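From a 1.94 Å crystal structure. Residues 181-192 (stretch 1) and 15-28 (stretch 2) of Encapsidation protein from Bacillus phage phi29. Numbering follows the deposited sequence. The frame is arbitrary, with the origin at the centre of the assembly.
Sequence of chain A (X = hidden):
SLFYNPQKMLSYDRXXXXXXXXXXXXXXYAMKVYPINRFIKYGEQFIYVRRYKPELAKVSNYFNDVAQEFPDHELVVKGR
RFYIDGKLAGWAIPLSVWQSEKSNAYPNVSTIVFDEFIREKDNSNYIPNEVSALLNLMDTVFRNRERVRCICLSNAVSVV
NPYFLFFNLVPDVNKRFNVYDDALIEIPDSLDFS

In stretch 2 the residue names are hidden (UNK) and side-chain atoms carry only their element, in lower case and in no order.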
# COMPACT_ATOMS: atom_id res chain seq x y z
N ASP A 181 17.48 2.52 7.14
CA ASP A 181 18.08 1.34 6.53
C ASP A 181 17.05 0.45 5.84
O ASP A 181 17.27 -0.00 4.71
CB ASP A 181 18.85 0.52 7.57
CG ASP A 181 20.14 1.19 8.00
OD1 ASP A 181 20.76 1.89 7.17
OD2 ASP A 181 20.55 1.00 9.17
N ASP A 182 15.92 0.20 6.51
CA ASP A 182 14.89 -0.68 5.98
C ASP A 182 13.56 0.02 5.76
O ASP A 182 12.56 -0.62 5.41
CB ASP A 182 14.68 -1.88 6.91
CG ASP A 182 15.79 -2.90 6.80
OD1 ASP A 182 15.88 -3.56 5.75
OD2 ASP A 182 16.56 -3.04 7.77
N ALA A 183 13.53 1.34 5.95
CA ALA A 183 12.29 2.09 5.81
C ALA A 183 12.50 3.47 5.20
O ALA A 183 13.62 3.99 5.19
CB ALA A 183 11.60 2.21 7.16
N LEU A 184 11.41 4.05 4.71
CA LEU A 184 11.44 5.33 4.02
C LEU A 184 10.15 6.09 4.30
O LEU A 184 9.06 5.51 4.25
CB LEU A 184 11.63 5.11 2.51
CG LEU A 184 11.50 6.33 1.60
CD1 LEU A 184 12.61 7.32 1.89
CD2 LEU A 184 11.51 5.91 0.14
N ILE A 185 10.27 7.38 4.60
CA ILE A 185 9.10 8.24 4.77
C ILE A 185 9.15 9.35 3.73
O ILE A 185 10.09 10.14 3.70
CB ILE A 185 9.05 8.86 6.19
CG1 ILE A 185 8.89 7.76 7.24
CG2 ILE A 185 7.88 9.86 6.30
CD1 ILE A 185 9.05 8.24 8.67
N GLU A 186 8.13 9.38 2.86
CA GLU A 186 8.02 10.42 1.85
C GLU A 186 6.89 11.39 2.19
O GLU A 186 5.79 10.97 2.53
CB GLU A 186 7.78 9.82 0.46
CG GLU A 186 7.83 10.87 -0.65
CD GLU A 186 7.49 10.31 -2.02
OE1 GLU A 186 6.88 9.22 -2.07
OE2 GLU A 186 7.84 10.96 -3.03
N ILE A 187 7.19 12.68 2.09
CA ILE A 187 6.16 13.71 2.20
C ILE A 187 6.11 14.46 0.87
O ILE A 187 6.83 15.43 0.67
CB ILE A 187 6.45 14.68 3.36
CG1 ILE A 187 6.48 13.92 4.69
CG2 ILE A 187 5.39 15.77 3.43
CD1 ILE A 187 7.06 14.69 5.85
N PRO A 188 5.27 13.98 -0.06
CA PRO A 188 5.26 14.58 -1.39
C PRO A 188 4.76 16.01 -1.39
O PRO A 188 3.80 16.34 -0.69
CB PRO A 188 4.31 13.67 -2.19
CG PRO A 188 4.13 12.44 -1.37
CD PRO A 188 4.31 12.87 0.05
N ASP A 189 5.42 16.86 -2.18
CA ASP A 189 4.98 18.24 -2.38
C ASP A 189 4.41 18.37 -3.79
O ASP A 189 4.58 19.40 -4.45
CB ASP A 189 6.15 19.21 -2.17
CG ASP A 189 7.37 18.84 -2.99
OD1 ASP A 189 7.35 19.04 -4.23
OD2 ASP A 189 8.36 18.35 -2.41
N SER A 190 3.73 17.32 -4.23
CA SER A 190 3.33 17.18 -5.63
C SER A 190 2.31 18.22 -6.09
O SER A 190 2.35 18.67 -7.24
CB SER A 190 2.78 15.77 -5.88
OG SER A 190 1.70 15.47 -5.01
N LEU A 191 1.40 18.61 -5.19
CA LEU A 191 0.30 19.50 -5.56
C LEU A 191 0.52 20.94 -5.09
O LEU A 191 -0.40 21.75 -5.10
CB LEU A 191 -1.02 18.95 -5.01
CG LEU A 191 -1.41 17.59 -5.61
CD1 LEU A 191 -2.64 17.01 -4.94
CD2 LEU A 191 -1.63 17.69 -7.11
N ASP A 192 1.75 21.25 -4.68
CA ASP A 192 2.16 22.63 -4.50
C ASP A 192 2.77 23.10 -5.83
O ASP A 192 3.93 22.81 -6.12
CB ASP A 192 3.17 22.78 -3.36
CG ASP A 192 3.42 24.24 -2.98
OD1 ASP A 192 3.22 25.13 -3.84
OD2 ASP A 192 3.82 24.50 -1.83
N UNK A 15 11.94 -2.00 2.14
CA UNK A 15 10.87 -2.98 2.37
C UNK A 15 9.62 -2.31 2.91
O UNK A 15 8.50 -2.75 2.63
c UNK A 15 12.25 -5.62 1.55
c UNK A 15 10.18 -5.05 3.66
c UNK A 15 11.32 -4.08 3.36
c UNK A 15 12.52 -4.85 2.81
N UNK A 16 9.81 -1.26 3.70
CA UNK A 16 8.71 -0.54 4.33
C UNK A 16 8.73 0.93 3.91
O UNK A 16 9.75 1.60 4.03
c UNK A 16 6.50 -1.75 6.13
c UNK A 16 7.87 -1.12 8.11
c UNK A 16 7.51 -0.75 6.68
c UNK A 16 8.79 -0.68 5.85
N UNK A 17 7.61 1.42 3.39
CA UNK A 17 7.50 2.78 2.88
C UNK A 17 6.24 3.47 3.38
O UNK A 17 5.16 2.89 3.36
n UNK A 17 8.61 0.78 0.57
o UNK A 17 9.74 2.72 0.49
c UNK A 17 8.72 2.09 0.77
c UNK A 17 7.51 2.79 1.35
N UNK A 18 6.39 4.72 3.83
CA UNK A 18 5.27 5.52 4.30
C UNK A 18 5.20 6.83 3.52
O UNK A 18 6.08 7.68 3.64
c UNK A 18 5.64 4.59 6.64
c UNK A 18 7.16 3.06 7.70
c UNK A 18 6.10 2.34 8.20
c UNK A 18 4.58 3.85 7.15
c UNK A 18 4.81 2.73 7.92
c UNK A 18 5.39 5.81 5.80
c UNK A 18 6.93 4.18 6.93
N UNK A 19 4.14 7.00 2.72
CA UNK A 19 3.91 8.25 2.00
C UNK A 19 2.77 8.99 2.68
O UNK A 19 1.64 8.51 2.71
c UNK A 19 3.61 9.31 -0.26
c UNK A 19 3.58 8.00 0.52
c UNK A 19 4.57 7.00 -0.09
N UNK A 20 3.07 10.17 3.23
CA UNK A 20 2.12 10.88 4.08
C UNK A 20 1.95 12.33 3.65
O UNK A 20 2.71 12.85 2.84
c UNK A 20 2.56 10.83 5.55
c UNK A 20 2.66 9.37 6.01
c UNK A 20 3.90 11.55 5.75
c UNK A 20 4.36 11.62 7.19
N UNK A 21 0.92 12.97 4.19
CA UNK A 21 0.53 14.30 3.76
C UNK A 21 -0.04 14.26 2.36
O UNK A 21 -0.27 15.30 1.74
N UNK A 22 -0.25 13.05 1.85
CA UNK A 22 -0.71 12.83 0.49
C UNK A 22 -2.06 13.49 0.26
O UNK A 22 -3.06 13.08 0.82
c UNK A 22 -0.80 11.33 0.20
N UNK A 23 -2.07 14.53 -0.56
CA UNK A 23 -3.33 15.20 -0.87
C UNK A 23 -3.97 14.52 -2.07
O UNK A 23 -3.29 14.10 -3.01
c UNK A 23 -3.07 20.87 -0.97
n UNK A 23 -1.98 21.01 -1.71
c UNK A 23 -2.19 18.77 0.01
c UNK A 23 -2.81 17.41 0.21
c UNK A 23 -3.09 16.69 -1.10
n UNK A 23 -3.20 19.82 -0.16
n UNK A 23 -4.04 21.77 -1.04
N UNK A 24 -5.29 14.41 -2.01
CA UNK A 24 -6.05 13.49 -2.83
C UNK A 24 -5.80 13.50 -4.32
O UNK A 24 -5.90 14.55 -4.95
N UNK A 25 -5.44 12.32 -4.84
CA UNK A 25 -5.49 11.97 -6.27
C UNK A 25 -4.44 10.89 -6.58
O UNK A 25 -4.78 9.72 -6.81
c UNK A 25 -4.83 13.62 -9.78
c UNK A 25 -5.48 12.72 -8.71
c UNK A 25 -3.95 13.96 -7.04
c UNK A 25 -5.29 13.19 -7.26
N UNK A 26 -3.17 11.28 -6.55
CA UNK A 26 -2.16 10.59 -7.33
C UNK A 26 -1.50 9.43 -6.64
O UNK A 26 -1.17 8.43 -7.27
N UNK A 27 -1.32 9.57 -5.33
CA UNK A 27 -0.58 8.60 -4.54
C UNK A 27 -1.32 7.26 -4.57
O UNK A 27 -0.74 6.23 -4.89
c UNK A 27 -0.68 12.25 -3.52
c UNK A 27 -0.40 9.11 -3.11
n UNK A 27 -0.49 13.68 -3.88
c UNK A 27 0.69 10.17 -2.92
c UNK A 27 0.55 11.40 -3.83
N UNK A 28 -2.61 7.30 -4.26
CA UNK A 28 -3.44 6.10 -4.25
C UNK A 28 -3.59 5.55 -5.66
O UNK A 28 -3.51 4.33 -5.88
c UNK A 28 -4.81 6.40 -3.66
o UNK A 28 -4.70 6.73 -2.29
O HOH W 1 14.71 -2.46 3.07

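At position 15 four carbons fork at the first, one arm two carbons long. The CA-to-CB bond points sideways and the end of the side chain leads off from stretch 1; this is Ile 15. Water 1 accepts from Ile 15 N (3.0 Å) and donates to Asp 182 OD1 (3.1 Å), bridging the stretches.

Position 16 has four carbons forked at the second; its N donates to Asp 182 O (3.3 Å, 149°) and its CB lies 4.2 Å from Ala 183 CB. It is Leu 16.

At position 17 the second of two carbons bears an oxygen, 3.7 Å from Leu 184 CB, and a nitrogen: Asn 17, the oxygen being OD1.

Position 18 shows one carbon, then a six-carbon ring without oxygen; a ring carbon makes an apolar contact with Ile 185 CG1 at 4.1 Å. This is Phe 18, the carbon CD1.

At 19 one carbon carries two more, one of them packed 3.4 Å from Pro 188 CG: Val 19, through CG1.

Position 20 repeats the fork at the first carbon. Its longer arm approaches Ile 187 CG1 at 3.7 Å and, with its tip, Ile 185 CG2 at 4.0 Å; these atoms are CG1 and CD1 of Ile 20.

Position 21 has no side-chain atoms and a phi of 69°, which favours Gly 21. The single carbon at 22, CB, is 5.3 Å from Pro 188 CG, too far for contact: Ala 22.

Position 23 has three carbons, a nitrogen, then a carbon bearing two nitrogens; its CB lies 3.9 Å from Leu 191 CD1. It is Arg 23. Position 24, bare, is Gly 24.

At 25, an N-cap position, four carbons fork at the first; the short arm meets Leu 191 CD1 at 3.9 Å, as CG2 of Ile 25. Position 26, bare, is Gly 26.

At 27 a nitrogen ends a row of four carbons, 3.0 Å from Ser 190 OG: Lys 27, whose NZ donates there and to Arg 23 O (3.0 Å). One carbon and one oxygen at 28, beyond reach, give Ser 28.

The contact begins as parallel strands, axes 10° apart. Leu 184 N to Leu 16 O (3.0 Å, 132°) is weak; Phe 18 N to Leu 184 O (2.8 Å, 164°), Glu 186 N to Phe 18 O (2.8 Å, 158°) and Ile 20 N to Glu 186 O (2.9 Å, 167°) are well aligned. This register puts paired side chains on the same face: Ala 183, Ile 185, Leu 16 and Phe 18 on one, Leu 184, Glu 186, Asn 17 and Val 19 on the other. Beyond the strands, side chains take over: Pro 188 and Leu 191 supply apolar contacts, and Lys 27 links Ser 190 to the loop. The two stretches bury 812 Å² against each other, both sides summed.

Stretch 2 15-28: ILNFVIGARGIGKS
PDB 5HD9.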